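Local coordinates for abhydrolase domain-containing protein (Exiguobacterium antarcticum, PDB 5H3H) that hydrolyses esters as a bacterial alpha/beta-hydrolase-fold esterase, and probably also works as a perhydrolase, at residues Tyr39-Asn42 with Arg43-Glu47; Lys104-Asn108 with His109-Asn113; Gln151-Pro154 with Ser155-Gly159; Pro224-Phe227 with Ala228-Met231. One frame throughout, in Å; residues are numbered along the deposited sequence.

Contact 1 of 4, residues Tyr39-Asn42 with Arg43-Glu47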
loop_
_atom_site.group_PDB
_atom_site.type_symbol
_atom_site.label_atom_id
_atom_site.label_comp_id
_atom_site.label_asym_id
_atom_site.label_seq_id
_atom_site.Cartn_x
_atom_site.Cartn_y
_atom_site.Cartn_z
ATOM N N TYR B 39 -29.071 -2.011 -13.182
ATOM C CA TYR B 39 -29.860 -0.766 -13.055
ATOM C C TYR B 39 -28.982 0.491 -12.840
ATOM O O TYR B 39 -29.310 1.568 -13.329
ATOM C CB TYR B 39 -30.982 -0.913 -11.977
ATOM C CG TYR B 39 -31.939 -1.988 -12.380
ATOM C CD1 TYR B 39 -32.839 -1.767 -13.408
ATOM C CD2 TYR B 39 -31.797 -3.304 -11.889
ATOM C CE1 TYR B 39 -33.638 -2.791 -13.900
ATOM C CE2 TYR B 39 -32.593 -4.320 -12.369
ATOM C CZ TYR B 39 -33.519 -4.059 -13.380
ATOM O OH TYR B 39 -34.335 -5.063 -13.890
ATOM N N GLN B 40 -27.869 0.325 -12.126
ATOM C CA GLN B 40 -26.871 1.361 -11.942
ATOM C C GLN B 40 -26.033 1.535 -13.176
ATOM O O GLN B 40 -25.795 2.630 -13.614
ATOM C CB GLN B 40 -25.966 1.049 -10.743
ATOM C CG GLN B 40 -26.688 1.235 -9.416
ATOM C CD GLN B 40 -27.725 0.164 -9.175
ATOM O OE1 GLN B 40 -27.407 -1.007 -9.218
ATOM N NE2 GLN B 40 -28.945 0.547 -8.886
ATOM N N LYS B 41 -25.605 0.432 -13.760
ATOM C CA LYS B 41 -24.754 0.473 -14.957
ATOM C C LYS B 41 -25.442 1.252 -16.069
ATOM O O LYS B 41 -24.753 2.001 -16.796
ATOM C CB LYS B 41 -24.420 -0.969 -15.424
ATOM C CG LYS B 41 -23.855 -1.094 -16.822
ATOM C CD LYS B 41 -23.907 -2.543 -17.299
ATOM C CE LYS B 41 -25.329 -2.983 -17.618
ATOM N NZ LYS B 41 -25.430 -4.399 -18.062
ATOM N N ASN B 42 -26.746 1.055 -16.235
ATOM C CA ASN B 42 -27.502 1.711 -17.339
ATOM C C ASN B 42 -27.344 3.209 -17.219
ATOM O O ASN B 42 -27.044 3.887 -18.202
ATOM C CB ASN B 42 -28.978 1.410 -17.341
ATOM C CG ASN B 42 -29.298 -0.037 -17.621
ATOM O OD1 ASN B 42 -28.521 -0.769 -18.259
ATOM N ND2 ASN B 42 -30.478 -0.456 -17.164
ATOM N N ARG B 43 -27.507 3.708 -16.000
ATOM C CA ARG B 43 -27.320 5.150 -15.750
ATOM C C ARG B 43 -25.878 5.612 -15.887
ATOM O O ARG B 43 -25.656 6.672 -16.485
ATOM C CB ARG B 43 -27.908 5.601 -14.405
ATOM C CG ARG B 43 -28.063 7.134 -14.240
ATOM C CD ARG B 43 -29.274 7.726 -14.968
ATOM N NE ARG B 43 -30.468 6.917 -14.716
ATOM C CZ ARG B 43 -31.627 6.998 -15.380
ATOM N NH1 ARG B 43 -31.806 7.919 -16.351
ATOM N NH2 ARG B 43 -32.645 6.168 -15.049
ATOM N N LEU B 44 -24.873 4.887 -15.378
ATOM C CA LEU B 44 -23.454 5.337 -15.558
ATOM C C LEU B 44 -23.100 5.474 -17.022
ATOM O O LEU B 44 -22.480 6.495 -17.487
ATOM C CB LEU B 44 -22.472 4.392 -14.870
ATOM C CG LEU B 44 -22.715 4.404 -13.357
ATOM C CD1 LEU B 44 -22.199 3.147 -12.690
ATOM C CD2 LEU B 44 -22.061 5.629 -12.742
ATOM N N LEU B 45 -23.540 4.499 -17.791
ATOM C CA LEU B 45 -23.319 4.544 -19.270
ATOM C C LEU B 45 -24.025 5.736 -19.957
ATOM O O LEU B 45 -23.397 6.488 -20.687
ATOM C CB LEU B 45 -23.767 3.240 -19.891
ATOM C CG LEU B 45 -22.764 2.117 -20.163
ATOM C CD1 LEU B 45 -21.362 2.155 -19.621
ATOM C CD2 LEU B 45 -23.402 0.787 -19.839
ATOM N N GLU B 46 -25.300 5.991 -19.690
ATOM C CA GLU B 46 -25.858 7.204 -20.307
ATOM C C GLU B 46 -25.187 8.501 -19.839
ATOM O O GLU B 46 -25.093 9.432 -20.599
ATOM C CB GLU B 46 -27.362 7.268 -20.255
ATOM C CG GLU B 46 -28.015 7.747 -19.006
ATOM C CD GLU B 46 -29.512 7.866 -19.195
ATOM O OE1 GLU B 46 -29.911 8.302 -20.284
ATOM O OE2 GLU B 46 -30.284 7.533 -18.281
ATOM N N GLU B 47 -24.647 8.551 -18.624
ATOM C CA GLU B 47 -23.987 9.791 -18.142
ATOM C C GLU B 47 -22.539 9.861 -18.641
ATOM O O GLU B 47 -21.806 10.781 -18.284
ATOM C CB GLU B 47 -24.027 9.866 -16.620
ATOM C CG GLU B 47 -25.428 9.748 -16.007
ATOM C CD GLU B 47 -26.200 11.037 -16.018
ATOM O OE1 GLU B 47 -27.276 11.121 -16.666
ATOM O OE2 GLU B 47 -25.709 11.961 -15.374
#
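Lys41 and Leu45, one helical turn apart, lie side by side and point the same way, so that CG of Lys41 meets CD2 of Leu45 at 3.6 Å. The lysine sends its CG anti to the backbone N (chi1 165°), which brings CG against the leucine before the chain bends near its far end. Both side chains also rest on Ile18 and Tyr51. This apolar use of the lysine stem illustrates how an amphipathic helix can recruit a charged residue at the border of its packed side. Next to it, Leu44 is buried: its CG comes within 3.6 Å of Gln40 O, while its side chain packs on Val24 and Met26. Gln40, on the same inner side, packs against Phe258, Thr259 and Leu262 of helix 255-267, and its NE2 makes a weak hydrogen bond to Phe251 O. The helix, 38-46, is the crossover of a beta-alpha-beta unit between the neighbouring parallel strands 23-27 and 50-54 of the alpha/beta hydrolase sheet. Its backbone is regular here, with Leu44 N bonded to Gln40 O at 3.0 Å and Leu45 N to Lys41 O at 2.9 Å. The opposite character appears where Asn42 and Glu46 are exposed: between them the main link is backbone, Glu46 N to Asn42 O at 3.1 Å. Arg43 bends at chi2 and chi3, and its NH1 forms a short salt bridge of 2.5 Å with Glu46 OE2, while NE pairs with Glu260, so two carboxylates share the guanidinium, one at NE and one at NH1.

Contact 2 of 4, residues Lys104-Asn108 with His109-Asn113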
loop_
_atom_site.group_PDB
_atom_site.type_symbol
_atom_site.label_atom_id
_atom_site.label_comp_id
_atom_site.label_asym_id
_atom_site.label_seq_id
_atom_site.Cartn_x
_atom_site.Cartn_y
_atom_site.Cartn_z
ATOM N N LYS B 104 -9.521 -4.192 1.434
ATOM C CA LYS B 104 -8.328 -5.010 1.465
ATOM C C LYS B 104 -7.409 -4.643 0.287
ATOM O O LYS B 104 -6.181 -4.643 0.440
ATOM C CB LYS B 104 -8.698 -6.493 1.339
ATOM C CG LYS B 104 -7.587 -7.492 1.643
ATOM C CD LYS B 104 -6.950 -7.244 2.991
ATOM C CE LYS B 104 -6.551 -8.539 3.693
ATOM N NZ LYS B 104 -6.477 -8.252 5.163
ATOM N N TYR B 105 -8.031 -4.388 -0.865
ATOM C CA TYR B 105 -7.330 -3.958 -2.040
ATOM C C TYR B 105 -6.620 -2.653 -1.780
ATOM O O TYR B 105 -5.426 -2.471 -2.191
ATOM C CB TYR B 105 -8.280 -3.741 -3.189
ATOM C CG TYR B 105 -7.633 -2.868 -4.251
ATOM C CD1 TYR B 105 -6.615 -3.355 -5.090
ATOM C CD2 TYR B 105 -7.980 -1.514 -4.362
ATOM C CE1 TYR B 105 -6.010 -2.540 -6.056
ATOM C CE2 TYR B 105 -7.385 -0.705 -5.286
ATOM C CZ TYR B 105 -6.358 -1.200 -6.119
ATOM O OH TYR B 105 -5.740 -0.367 -7.036
ATOM N N LEU B 106 -7.341 -1.721 -1.150
ATOM C CA LEU B 106 -6.671 -0.418 -0.786
ATOM C C LEU B 106 -5.508 -0.596 0.200
ATOM O O LEU B 106 -4.464 0.057 0.033
ATOM C CB LEU B 106 -7.657 0.591 -0.254
ATOM C CG LEU B 106 -8.369 1.635 -1.119
ATOM C CD1 LEU B 106 -8.116 1.676 -2.617
ATOM C CD2 LEU B 106 -9.855 1.694 -0.787
ATOM N N LEU B 107 -5.692 -1.437 1.214
ATOM C CA LEU B 107 -4.638 -1.695 2.172
ATOM C C LEU B 107 -3.452 -2.424 1.531
ATOM O O LEU B 107 -2.350 -2.128 1.825
ATOM C CB LEU B 107 -5.118 -2.525 3.369
ATOM C CG LEU B 107 -5.755 -1.922 4.641
ATOM C CD1 LEU B 107 -5.842 -0.408 4.687
ATOM C CD2 LEU B 107 -7.092 -2.603 4.904
ATOM N N ASN B 108 -3.710 -3.423 0.718
ATOM C CA ASN B 108 -2.611 -4.246 0.167
ATOM C C ASN B 108 -1.895 -3.680 -1.038
ATOM O O ASN B 108 -0.722 -3.999 -1.258
ATOM C CB ASN B 108 -3.066 -5.679 -0.092
ATOM C CG ASN B 108 -3.344 -6.421 1.182
ATOM O OD1 ASN B 108 -3.161 -5.899 2.272
ATOM N ND2 ASN B 108 -3.744 -7.674 1.060
ATOM N N HIS B 109 -2.587 -2.849 -1.806
ATOM C CA HIS B 109 -2.013 -2.261 -2.974
ATOM C C HIS B 109 -1.969 -0.735 -3.035
ATOM O O HIS B 109 -1.526 -0.217 -4.031
ATOM C CB HIS B 109 -2.729 -2.828 -4.162
ATOM C CG HIS B 109 -2.726 -4.306 -4.159
ATOM N ND1 HIS B 109 -1.759 -5.047 -4.804
ATOM C CD2 HIS B 109 -3.514 -5.194 -3.503
ATOM C CE1 HIS B 109 -1.980 -6.332 -4.586
ATOM N NE2 HIS B 109 -3.045 -6.449 -3.807
ATOM N N GLY B 110 -2.388 -0.033 -1.980
ATOM C CA GLY B 110 -2.378 1.445 -1.968
ATOM C C GLY B 110 -3.503 2.107 -2.768
ATOM O O GLY B 110 -4.268 1.446 -3.506
ATOM N N GLU B 111 -3.518 3.422 -2.714
ATOM C CA GLU B 111 -4.594 4.251 -3.255
ATOM C C GLU B 111 -4.247 5.053 -4.503
ATOM O O GLU B 111 -5.068 5.826 -4.988
ATOM C CB GLU B 111 -5.088 5.165 -2.119
ATOM C CG GLU B 111 -5.387 4.331 -0.854
ATOM C CD GLU B 111 -5.417 5.112 0.467
ATOM O OE1 GLU B 111 -6.191 4.704 1.379
ATOM O OE2 GLU B 111 -4.647 6.097 0.611
ATOM N N SER B 112 -3.054 4.862 -5.074
ATOM C CA SER B 112 -2.634 5.717 -6.234
ATOM C C SER B 112 -3.506 5.661 -7.486
ATOM O O SER B 112 -3.512 6.621 -8.241
ATOM C CB SER B 112 -1.185 5.454 -6.656
ATOM O OG SER B 112 -0.732 6.568 -7.455
ATOM N N ASN B 113 -4.268 4.571 -7.710
ATOM C CA ASN B 113 -5.189 4.503 -8.885
ATOM C C ASN B 113 -6.624 4.850 -8.576
ATOM O O ASN B 113 -7.449 4.888 -9.488
ATOM C CB ASN B 113 -5.182 3.072 -9.471
ATOM C CG ASN B 113 -3.820 2.694 -10.042
ATOM O OD1 ASN B 113 -3.438 3.184 -11.084
ATOM N ND2 ASN B 113 -3.081 1.872 -9.333
HETATM O O HOH W 1 -4.690 1.993 -6.240
HETATM O O HOH W 2 -3.674 -8.546 -1.868
#
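His109 packs its CB 3.8 Å from CE1 of Tyr105, whose CG stands opposite the backbone N (chi1 161°), taking the ring to that CB. The two rings are nearly parallel, with planes 15° apart, yet slid so far that they barely overlap, their centroids standing 5.7 Å from each other. His109 N donates to Tyr105 O at 2.9 Å, and that same carbonyl oxygen lies at the edge of the imidazole, in its plane, while Asn108 O sits over one ring face. A water bonded to His109 NE2 at 2.9 Å also accepts from Asn108 ND2. With an alanine in place of His109, this water would probably lose one of its two protein partners, and the tyrosine ring the imidazole beside CD1, keeping only the CB contact. The turn ends helix 97-109 ahead of strand 114-120, and Gly110, with positive phi, is where the chain leaves the helix. A second water holds this exit together: it bonds Tyr105 OH at 2.7 Å, donates to Gly110 O at 2.8 Å and accepts from Asn113 N at 3.0 Å. Farther out, Leu106 CG touches Glu111 CG at 4.0 Å, and the glutamate is positioned by the bond from Thr209 N to its OE1. Ile82 and Val114 back the tyrosine.

Contact 3 of 4, residues Gln151-Pro154 with Ser155-Gly159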
loop_
_atom_site.group_PDB
_atom_site.type_symbol
_atom_site.label_atom_id
_atom_site.label_comp_id
_atom_site.label_asym_id
_atom_site.label_seq_id
_atom_site.Cartn_x
_atom_site.Cartn_y
_atom_site.Cartn_z
ATOM N N GLN B 151 -25.663 -29.178 0.687
ATOM C CA GLN B 151 -26.817 -30.083 0.617
ATOM C C GLN B 151 -27.891 -29.691 -0.363
ATOM O O GLN B 151 -28.501 -30.568 -0.947
ATOM C CB GLN B 151 -27.454 -30.081 1.976
ATOM C CG GLN B 151 -26.525 -30.703 2.999
ATOM C CD GLN B 151 -27.215 -30.782 4.323
ATOM O OE1 GLN B 151 -27.460 -29.756 4.974
ATOM N NE2 GLN B 151 -27.599 -31.991 4.700
ATOM N N ASP B 152 -28.129 -28.374 -0.530
ATOM C CA ASP B 152 -29.240 -27.863 -1.364
ATOM C C ASP B 152 -28.924 -26.375 -1.553
ATOM O O ASP B 152 -29.460 -25.547 -0.843
ATOM C CB ASP B 152 -30.574 -28.032 -0.570
ATOM C CG ASP B 152 -31.732 -28.564 -1.394
ATOM O OD1 ASP B 152 -31.695 -29.785 -1.719
ATOM O OD2 ASP B 152 -32.736 -27.823 -1.631
ATOM N N ARG B 153 -28.059 -26.054 -2.523
ATOM C CA ARG B 153 -27.663 -24.637 -2.737
ATOM C C ARG B 153 -28.837 -23.767 -3.238
ATOM O O ARG B 153 -29.068 -22.679 -2.718
ATOM C CB ARG B 153 -26.376 -24.561 -3.593
ATOM C CG ARG B 153 -25.815 -23.145 -3.784
ATOM C CD ARG B 153 -24.437 -23.205 -4.441
ATOM N NE ARG B 153 -24.565 -23.801 -5.762
ATOM C CZ ARG B 153 -24.776 -23.122 -6.884
ATOM N NH1 ARG B 153 -24.908 -23.788 -8.012
ATOM N NH2 ARG B 153 -24.865 -21.774 -6.884
ATOM N N PRO B 154 -29.623 -24.222 -4.203
ATOM C CA PRO B 154 -30.713 -23.294 -4.577
ATOM C C PRO B 154 -31.693 -22.979 -3.441
ATOM O O PRO B 154 -32.212 -21.847 -3.373
ATOM C CB PRO B 154 -31.418 -24.022 -5.722
ATOM C CG PRO B 154 -30.436 -24.978 -6.223
ATOM C CD PRO B 154 -29.471 -25.330 -5.139
ATOM N N SER B 155 -31.950 -23.960 -2.553
ATOM C CA SER B 155 -32.867 -23.689 -1.364
ATOM C C SER B 155 -32.266 -22.696 -0.357
ATOM O O SER B 155 -32.965 -21.784 0.133
ATOM C CB SER B 155 -33.285 -24.975 -0.674
ATOM O OG SER B 155 -34.059 -25.754 -1.570
ATOM N N MET B 156 -30.962 -22.861 -0.128
ATOM C CA MET B 156 -30.114 -21.935 0.660
ATOM C C MET B 156 -30.293 -20.543 0.122
ATOM O O MET B 156 -30.564 -19.588 0.887
ATOM C CB MET B 156 -28.632 -22.357 0.603
ATOM C CG MET B 156 -27.740 -21.527 1.495
ATOM S SD MET B 156 -27.279 -19.934 0.818
ATOM C CE MET B 156 -26.095 -20.444 -0.447
ATOM N N LEU B 157 -30.114 -20.416 -1.193
ATOM C CA LEU B 157 -30.273 -19.119 -1.883
ATOM C C LEU B 157 -31.652 -18.493 -1.765
ATOM O O LEU B 157 -31.760 -17.311 -1.617
ATOM C CB LEU B 157 -29.862 -19.262 -3.376
ATOM C CG LEU B 157 -28.372 -19.518 -3.630
ATOM C CD1 LEU B 157 -28.137 -19.813 -5.088
ATOM C CD2 LEU B 157 -27.481 -18.335 -3.224
ATOM N N LYS B 158 -32.706 -19.255 -1.970
ATOM C CA LYS B 158 -34.080 -18.732 -1.811
ATOM C C LYS B 158 -34.251 -18.152 -0.379
ATOM O O LYS B 158 -34.760 -17.037 -0.185
ATOM C CB LYS B 158 -35.087 -19.835 -2.099
ATOM C CG LYS B 158 -36.546 -19.394 -2.046
ATOM C CD LYS B 158 -37.422 -20.644 -2.294
ATOM C CE LYS B 158 -38.825 -20.514 -1.712
ATOM N NZ LYS B 158 -39.534 -19.409 -2.386
ATOM N N GLY B 159 -33.710 -18.865 0.590
ATOM C CA GLY B 159 -33.703 -18.415 1.962
ATOM C C GLY B 159 -32.943 -17.149 2.165
ATOM O O GLY B 159 -33.397 -16.274 2.855
#
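The start of helix 153-164, one of the helices inserted between strands 114-120 and 211-217 to form what is probably the cap over the active site, is a worked example of an N-terminal turn. Asp152 holds the N-cap position, but its carboxylate makes no capping bond to a backbone N-H. It reaches forward to the side chain of Ser155 instead: OG donates to OD2 over only 2.5 Å, a very short bond at an exposed place. The serine has its OG anti to the carbonyl carbon (chi1 -64°), which turns the hydroxyl back toward the aspartate. The main chain takes up the helix at once, with Met156 N bonded to Asp152 O at 3.2 Å and Leu157 N to Arg153 O at 2.9 Å. The inner side is buried. Met156 lies against Leu145 and Thr149 and touches Trp30 of the ligand pocket, while Leu157 packs on His178 and Ser181, its side chain about 9 Å from the bound ethaneperoxoic acid. Arg153 turns its guanidinium to helix 171-182, where NH2 donates to Val182 O, and the same NH2 passes obliquely by Leu157 CD1 at 4.2 Å.

Contact 4 of 4, residues Pro224-Phe227 with Ala228-Met231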
loop_
_atom_site.group_PDB
_atom_site.type_symbol
_atom_site.label_atom_id
_atom_site.label_comp_id
_atom_site.label_asym_id
_atom_site.label_seq_id
_atom_site.Cartn_x
_atom_site.Cartn_y
_atom_site.Cartn_z
ATOM N N PRO B 224 -25.819 -5.807 9.241
ATOM C CA PRO B 224 -26.605 -4.884 10.007
ATOM C C PRO B 224 -26.091 -3.433 9.929
ATOM O O PRO B 224 -24.842 -3.131 9.817
ATOM C CB PRO B 224 -26.530 -5.425 11.452
ATOM C CG PRO B 224 -25.692 -6.629 11.433
ATOM C CD PRO B 224 -25.214 -6.897 10.030
ATOM N N PHE B 225 -27.040 -2.535 9.997
ATOM C CA PHE B 225 -26.717 -1.124 9.919
ATOM C C PHE B 225 -25.591 -0.671 10.854
ATOM O O PHE B 225 -24.824 0.265 10.481
ATOM C CB PHE B 225 -27.945 -0.294 10.151
ATOM C CG PHE B 225 -27.699 1.159 9.951
ATOM C CD1 PHE B 225 -27.638 1.690 8.666
ATOM C CD2 PHE B 225 -27.503 2.012 11.045
ATOM C CE1 PHE B 225 -27.386 3.052 8.476
ATOM C CE2 PHE B 225 -27.276 3.388 10.855
ATOM C CZ PHE B 225 -27.181 3.890 9.573
ATOM N N GLU B 226 -25.475 -1.322 12.037
ATOM C CA GLU B 226 -24.371 -1.065 12.957
ATOM C C GLU B 226 -22.967 -1.154 12.285
ATOM O O GLU B 226 -22.046 -0.381 12.651
ATOM C CB GLU B 226 -24.437 -1.946 14.200
ATOM C CG GLU B 226 -25.592 -1.594 15.137
ATOM C CD GLU B 226 -26.847 -2.428 14.943
ATOM O OE1 GLU B 226 -27.100 -2.957 13.829
ATOM O OE2 GLU B 226 -27.590 -2.563 15.942
ATOM N N PHE B 227 -22.801 -2.060 11.318
ATOM C CA PHE B 227 -21.516 -2.091 10.539
ATOM C C PHE B 227 -21.223 -0.710 9.933
ATOM O O PHE B 227 -20.064 -0.243 9.931
ATOM C CB PHE B 227 -21.597 -3.056 9.364
ATOM C CG PHE B 227 -21.561 -4.543 9.699
ATOM C CD1 PHE B 227 -21.663 -5.042 10.991
ATOM C CD2 PHE B 227 -21.512 -5.454 8.643
ATOM C CE1 PHE B 227 -21.672 -6.412 11.224
ATOM C CE2 PHE B 227 -21.508 -6.841 8.868
ATOM C CZ PHE B 227 -21.597 -7.320 10.172
ATOM N N ALA B 228 -22.263 -0.044 9.416
ATOM C CA ALA B 228 -22.104 1.275 8.794
ATOM C C ALA B 228 -21.644 2.327 9.787
ATOM O O ALA B 228 -20.784 3.117 9.495
ATOM C CB ALA B 228 -23.389 1.739 8.117
ATOM N N GLU B 229 -22.243 2.331 10.974
ATOM C CA GLU B 229 -21.784 3.215 12.045
ATOM C C GLU B 229 -20.307 3.006 12.361
ATOM O O GLU B 229 -19.557 3.950 12.553
ATOM C CB GLU B 229 -22.690 3.038 13.280
ATOM C CG GLU B 229 -24.051 3.696 13.058
ATOM C CD GLU B 229 -25.126 3.396 14.116
ATOM O OE1 GLU B 229 -24.971 2.452 14.921
ATOM O OE2 GLU B 229 -26.157 4.101 14.110
ATOM N N VAL B 230 -19.872 1.770 12.387
ATOM C CA VAL B 230 -18.493 1.470 12.711
ATOM C C VAL B 230 -17.558 1.985 11.608
ATOM O O VAL B 230 -16.530 2.637 11.885
ATOM C CB VAL B 230 -18.302 -0.003 13.016
ATOM C CG1 VAL B 230 -16.819 -0.387 13.065
ATOM C CG2 VAL B 230 -18.950 -0.313 14.360
ATOM N N MET B 231 -17.959 1.771 10.370
ATOM C CA MET B 231 -17.152 2.219 9.250
ATOM C C MET B 231 -17.017 3.717 9.206
ATOM O O MET B 231 -15.931 4.199 8.939
ATOM C CB MET B 231 -17.719 1.727 7.937
ATOM C CG MET B 231 -17.434 0.275 7.681
ATOM S SD MET B 231 -18.075 -0.293 6.059
ATOM C CE MET B 231 -19.845 -0.418 6.344
#
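The Phe225 ring carries the methyl of Ala228 over one face, offset toward the rim, with CE1 to CB at 4.2 Å, and receives the carboxylate of Glu229 at its edge, where OE2 approaches CE2 to 3.5 Å. There OE2 lies near the ring plane, where the C-H dipole would probably favour it slightly; the carboxylate plane is turned 73° from the ring. Phe225 swings its CG anti to the backbone N (chi1 -174°), carrying the ring forward to this position. The Phe227 ring, by contrast, has Pro224 CD 3.6 Å above one face, while its own CB lies 4.4 Å from Met231 CE. Helix 225-234 is the crossover between strands 211-217 and 239-243, and Ala228 lies against Ile214 and His216 of the first. If Phe225 were an alanine, the Glu229 carboxylate would probably lose its aromatic edge and turn more freely, and the Ala228 methyl would lose the ring on that side. Glu226 runs alongside Glu229, their carboxylate planes 83° apart; OE2 of Glu226 and OE1 of Glu229 are separated by 5.7 Å, a likely mild repulsion. In the first turn Phe225 O receives two weak bonds, from Ala228 N at 2.8 Å and from Glu229 N at 3.3 Å, before Met231 N bonds Phe227 O at 2.9 Å.

In the fold
The four contacts follow one another along the chain within a single alpha/beta hydrolase domain, and none touches another. Contacts 1, 2 and 4 belong to helices flanking the central sheet: contact 1 on the crossover 38-46, contact 2 at the end of helix 97-109, and contact 4 at the start of helix 225-234. Contact 3 stands apart in the inserted helices. Contacts 2 and 4 are the closest pair, with centres 22 Å apart; contacts 2 and 3 are the farthest, 35 Å apart and on opposite sides of the chain's centre. The bound ethaneperoxoic acid lies nearer to contacts 3 and 4 than to contact 1, consistent with a pocket between cap and core.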